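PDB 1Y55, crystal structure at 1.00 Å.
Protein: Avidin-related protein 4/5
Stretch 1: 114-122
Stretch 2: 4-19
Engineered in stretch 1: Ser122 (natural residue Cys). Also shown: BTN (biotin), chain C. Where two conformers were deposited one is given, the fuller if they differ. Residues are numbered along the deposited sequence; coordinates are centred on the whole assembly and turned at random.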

# COMPACT_ATOMS: atom_id res chain seq x y z
N GLY A 114 -3.94 -4.60 -2.15
CA GLY A 114 -5.27 -4.49 -2.73
C GLY A 114 -6.34 -4.26 -1.69
O GLY A 114 -6.05 -3.97 -0.52
N TYR A 115 -7.58 -4.38 -2.14
CA TYR A 115 -8.76 -4.16 -1.31
C TYR A 115 -9.66 -5.36 -1.34
O TYR A 115 -9.58 -6.19 -2.24
CB TYR A 115 -9.55 -2.92 -1.75
CG TYR A 115 -10.35 -3.05 -3.02
CD1 TYR A 115 -11.70 -3.39 -2.99
CD2 TYR A 115 -9.78 -2.79 -4.26
CE1 TYR A 115 -12.45 -3.46 -4.14
CE2 TYR A 115 -10.53 -2.85 -5.42
CZ TYR A 115 -11.86 -3.17 -5.35
OH TYR A 115 -12.58 -3.21 -6.52
N ASN A 116 -10.58 -5.45 -0.40
CA ASN A 116 -11.69 -6.38 -0.52
C ASN A 116 -12.85 -5.89 0.34
O ASN A 116 -12.66 -5.54 1.50
CB ASN A 116 -11.35 -7.81 -0.06
CG ASN A 116 -10.65 -8.66 -1.11
OD1 ASN A 116 -9.59 -9.22 -0.84
ND2 ASN A 116 -11.29 -8.83 -2.26
N ASN A 117 -14.05 -5.97 -0.22
CA ASN A 117 -15.28 -5.70 0.50
C ASN A 117 -15.97 -7.01 0.77
O ASN A 117 -16.13 -7.81 -0.14
CB ASN A 117 -16.14 -4.78 -0.36
CG ASN A 117 -15.40 -3.49 -0.73
OD1 ASN A 117 -14.83 -2.86 0.13
ND2 ASN A 117 -15.39 -3.12 -2.01
N PHE A 118 -16.35 -7.25 2.03
CA PHE A 118 -17.01 -8.50 2.42
C PHE A 118 -18.42 -8.21 2.91
O PHE A 118 -18.67 -7.22 3.61
CB PHE A 118 -16.29 -9.22 3.57
CG PHE A 118 -14.88 -9.71 3.28
CD1 PHE A 118 -14.62 -11.07 3.11
CD2 PHE A 118 -13.80 -8.84 3.26
CE1 PHE A 118 -13.33 -11.54 2.90
CE2 PHE A 118 -12.51 -9.31 3.05
CZ PHE A 118 -12.27 -10.66 2.88
N THR A 119 -19.33 -9.13 2.58
CA THR A 119 -20.67 -9.14 3.15
C THR A 119 -20.99 -10.55 3.63
O THR A 119 -20.33 -11.51 3.26
CB THR A 119 -21.72 -8.67 2.12
OG1 THR A 119 -21.63 -9.47 0.94
CG2 THR A 119 -21.48 -7.21 1.69
N ARG A 120 -22.00 -10.66 4.48
CA ARG A 120 -22.31 -11.94 5.09
C ARG A 120 -22.90 -12.92 4.11
O ARG A 120 -23.66 -12.56 3.21
CB ARG A 120 -23.27 -11.76 6.28
CG ARG A 120 -22.59 -11.15 7.50
CD ARG A 120 -23.42 -11.31 8.77
NE ARG A 120 -22.81 -10.69 9.95
CZ ARG A 120 -21.86 -11.24 10.72
NH1 ARG A 120 -21.40 -10.59 11.78
NH2 ARG A 120 -21.34 -12.42 10.42
N LEU A 121 -22.56 -14.18 4.27
CA LEU A 121 -23.10 -15.14 3.32
C LEU A 121 -24.63 -15.21 3.41
O LEU A 121 -25.33 -15.09 2.39
CB LEU A 121 -22.42 -16.50 3.42
CG LEU A 121 -23.11 -17.56 2.56
CD1 LEU A 121 -22.87 -17.26 1.09
CD2 LEU A 121 -22.67 -18.96 2.89
N SER A 122 -25.13 -15.34 4.64
CA SER A 122 -26.56 -15.47 4.89
C SER A 122 -27.09 -14.32 5.76
O SER A 122 -26.41 -13.70 6.58
CB SER A 122 -26.84 -16.81 5.57
OG SER A 122 -28.21 -16.96 5.87
C11 BTN C . -1.30 -17.37 -3.28
O11 BTN C . -1.66 -16.85 -4.49
O12 BTN C . -0.19 -18.02 -3.13
C10 BTN C . -2.16 -17.22 -2.10
C9 BTN C . -3.56 -16.73 -2.38
C8 BTN C . -3.65 -15.20 -2.39
C7 BTN C . -5.09 -14.73 -2.65
C2 BTN C . -5.27 -13.20 -2.49
S1 BTN C . -5.17 -12.60 -0.83
C6 BTN C . -5.72 -10.99 -1.43
C5 BTN C . -6.83 -11.29 -2.43
N1 BTN C . -8.14 -11.43 -1.82
C3 BTN C . -8.60 -12.66 -1.96
O3 BTN C . -9.76 -13.05 -1.49
N2 BTN C . -7.76 -13.42 -2.63
C4 BTN C . -6.59 -12.67 -3.06
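Stretch 2 4-19: CSLTGKWTNNLGSIMT

Stretch 2 lies along stretch 1 as an antiparallel neighbour in a β-sheet. Its strand 8-12 runs against strand 114-120 with an angle of 138° between their N-to-C directions, and the axes approach to 4.5 Å. After Asn12 the chain reverses through a type I β turn ending at Gly15, whose phi of 94° suits glycine, and strand 17-19 then pairs back with strand 8-12: Trp10 N reaches Met18 O at 2.9 Å, and Met18 N reaches Trp10 O at 3.0 Å. The two stretches together bury 847 Å².

The backbone register is set by Thr119 opposite Thr11, a hydrogen-bonded pair in which Thr11 N donates to Thr119 O and Thr119 N to Thr11 O, both at 2.9 Å. On either side lie the non-hydrogen-bonded pairs, Phe118 with Asn12 (CA to CA 4.2 Å) and Arg120 with Trp10 (CA to CA 4.3 Å). At such close pairs CA hydrogens face carbonyls across the gap, as in the contacts of Phe118 CA with Thr11 O and of Asn12 CA with Asn117 O, both 3.1 Å. The ladder extends to Leu121 N, which donates to Lys9 O at 2.9 Å, and fades at the other end, where Asn13 N to Asn117 O is a weak bond of 3.2 Å.

Beyond the strand, Asn13 points its CB toward stretch 1, and its amide oxygen replaces a backbone acceptor. Asn13 OD1 receives Asn117 N and Asn116 ND2, each at 3.0 Å, while Asn13 ND2 donates to a water (2.9 Å) that in turn donates to Tyr115 O (2.8 Å). An asparagine side chain, offering both donor and acceptor, suits this place. Asn12 OD1 likewise accepts Leu14 N at 2.9 Å, bracing the turn.

Arg120 is the other polar anchor. Its CB points away overall, but the long side chain brings the guanidinium back to stretch 2, where NH1 donates to Ser5 O at 2.8 Å and NH2 to Thr7 O at 2.9 Å. A water accepts from Arg120 NH2 and donates to Lys9 O, both at 2.7 Å. Gly8 leaves room here, since a CB would fall 2.7 Å from Arg120 NH2. The flat indole of Trp10 supports the same side chain: Arg120 CG lies 3.8 Å from the centroid of the six-membered ring, over its face, and Arg120 CZ is 3.4 Å from Trp10 CZ2.

Phe118 makes the main aromatic contact, its ring held between Asn12 CB, 3.7 Å from the ring centroid, and Met18 CE, 4.0 Å from it over the opposite face. The slender, unbranched methionine can reach this buried ring.

The two stretches also meet at biotin, the ligand expected of an avidin-related protein: Asn12 ND2 (3.0 Å) and Ser16 OG (2.7 Å) donate to BTN O3, and BTN N1 donates to Asn116 OD1 (2.8 Å).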

# COMPACT_ATOMS: atom_id res chain seq x y z
N CYS A 4 -20.93 -5.26 15.73
CA CYS A 4 -20.38 -6.08 14.62
C CYS A 4 -19.32 -7.03 15.25
O CYS A 4 -18.32 -6.58 15.84
CB CYS A 4 -19.70 -5.14 13.52
SG CYS A 4 -20.12 -4.89 11.68
N SER A 5 -19.55 -8.35 15.17
CA SER A 5 -18.55 -9.38 15.49
C SER A 5 -18.20 -10.05 14.17
O SER A 5 -19.07 -10.25 13.33
CB SER A 5 -19.14 -10.40 16.48
OG SER A 5 -18.41 -11.62 16.53
N LEU A 6 -16.93 -10.44 14.00
CA LEU A 6 -16.49 -11.07 12.76
C LEU A 6 -16.92 -12.54 12.66
O LEU A 6 -16.82 -13.14 11.59
CB LEU A 6 -14.97 -10.93 12.57
CG LEU A 6 -14.43 -9.58 12.09
CD1 LEU A 6 -13.17 -9.73 11.26
CD2 LEU A 6 -15.46 -8.83 11.28
N THR A 7 -17.41 -13.11 13.75
CA THR A 7 -17.95 -14.47 13.72
C THR A 7 -19.02 -14.68 12.64
O THR A 7 -19.95 -13.90 12.52
CB THR A 7 -18.53 -14.82 15.08
OG1 THR A 7 -17.52 -14.69 16.08
CG2 THR A 7 -18.99 -16.28 15.15
N GLY A 8 -18.85 -15.75 11.85
CA GLY A 8 -19.77 -16.13 10.80
C GLY A 8 -19.07 -16.29 9.46
O GLY A 8 -17.84 -16.23 9.37
N LYS A 9 -19.85 -16.49 8.41
CA LYS A 9 -19.32 -16.70 7.06
C LYS A 9 -19.54 -15.44 6.22
O LYS A 9 -20.60 -14.82 6.30
CB LYS A 9 -20.01 -17.91 6.42
CG LYS A 9 -19.32 -18.50 5.19
CD LYS A 9 -20.07 -19.71 4.63
CE LYS A 9 -19.95 -20.95 5.50
NZ LYS A 9 -18.62 -21.60 5.37
N TRP A 10 -18.53 -15.10 5.43
CA TRP A 10 -18.49 -13.89 4.63
C TRP A 10 -18.03 -14.25 3.22
O TRP A 10 -17.26 -15.18 3.04
CB TRP A 10 -17.46 -12.91 5.20
CG TRP A 10 -17.73 -12.47 6.62
CD1 TRP A 10 -17.36 -13.12 7.75
CD2 TRP A 10 -18.39 -11.28 7.03
NE1 TRP A 10 -17.75 -12.40 8.86
CE2 TRP A 10 -18.39 -11.26 8.44
CE3 TRP A 10 -18.97 -10.20 6.36
CZ2 TRP A 10 -18.96 -10.22 9.18
CZ3 TRP A 10 -19.54 -9.18 7.09
CH2 TRP A 10 -19.52 -9.19 8.48
N THR A 11 -18.47 -13.48 2.24
CA THR A 11 -17.90 -13.54 0.89
C THR A 11 -17.39 -12.17 0.51
O THR A 11 -17.88 -11.15 1.02
CB THR A 11 -18.95 -14.03 -0.12
N ASN A 12 -16.40 -12.12 -0.38
CA ASN A 12 -15.91 -10.84 -0.86
C ASN A 12 -16.18 -10.64 -2.34
O ASN A 12 -16.75 -11.49 -3.03
CB ASN A 12 -14.44 -10.57 -0.46
CG ASN A 12 -13.42 -11.40 -1.22
OD1 ASN A 12 -13.66 -11.86 -2.33
ND2 ASN A 12 -12.26 -11.57 -0.59
N ASN A 13 -15.76 -9.48 -2.83
CA ASN A 13 -16.04 -9.05 -4.20
C ASN A 13 -15.37 -9.94 -5.26
O ASN A 13 -15.79 -9.91 -6.41
CB ASN A 13 -15.63 -7.59 -4.39
CG ASN A 13 -14.18 -7.35 -4.02
OD1 ASN A 13 -13.82 -7.40 -2.85
ND2 ASN A 13 -13.35 -7.12 -5.02
N LEU A 14 -14.34 -10.70 -4.89
CA LEU A 14 -13.69 -11.65 -5.78
C LEU A 14 -14.33 -13.03 -5.72
O LEU A 14 -13.95 -13.91 -6.48
CB LEU A 14 -12.20 -11.78 -5.45
CG LEU A 14 -11.38 -10.49 -5.49
CD1 LEU A 14 -9.94 -10.74 -5.04
CD2 LEU A 14 -11.41 -9.86 -6.86
N GLY A 15 -15.29 -13.22 -4.82
CA GLY A 15 -15.94 -14.50 -4.62
C GLY A 15 -15.31 -15.38 -3.55
O GLY A 15 -15.78 -16.48 -3.31
N SER A 16 -14.23 -14.93 -2.90
CA SER A 16 -13.64 -15.70 -1.82
C SER A 16 -14.59 -15.82 -0.65
O SER A 16 -15.43 -14.94 -0.45
CB SER A 16 -12.35 -15.04 -1.37
OG SER A 16 -11.45 -14.95 -2.45
N ILE A 17 -14.43 -16.88 0.13
CA ILE A 17 -15.25 -17.12 1.31
C ILE A 17 -14.36 -17.23 2.53
O ILE A 17 -13.34 -17.88 2.48
CB ILE A 17 -16.07 -18.42 1.17
CG1 ILE A 17 -16.99 -18.33 -0.03
CG2 ILE A 17 -16.86 -18.71 2.46
CD1 ILE A 17 -17.72 -19.62 -0.30
N MET A 18 -14.75 -16.62 3.64
CA MET A 18 -14.07 -16.92 4.88
C MET A 18 -15.10 -17.19 5.96
O MET A 18 -16.21 -16.67 5.97
CB MET A 18 -13.09 -15.86 5.31
CG MET A 18 -13.72 -14.59 5.59
SD MET A 18 -12.45 -13.39 6.32
CE MET A 18 -13.52 -12.05 6.65
N THR A 19 -14.68 -18.01 6.91
CA THR A 19 -15.49 -18.43 8.02
C THR A 19 -14.71 -18.13 9.28
O THR A 19 -13.60 -18.61 9.46
CB THR A 19 -15.77 -19.92 7.94
OG1 THR A 19 -16.35 -20.22 6.65
CG2 THR A 19 -16.83 -20.32 8.97
O HOH W 1 -22.03 -14.30 8.58
O HOH W 2 -10.47 -7.07 -4.69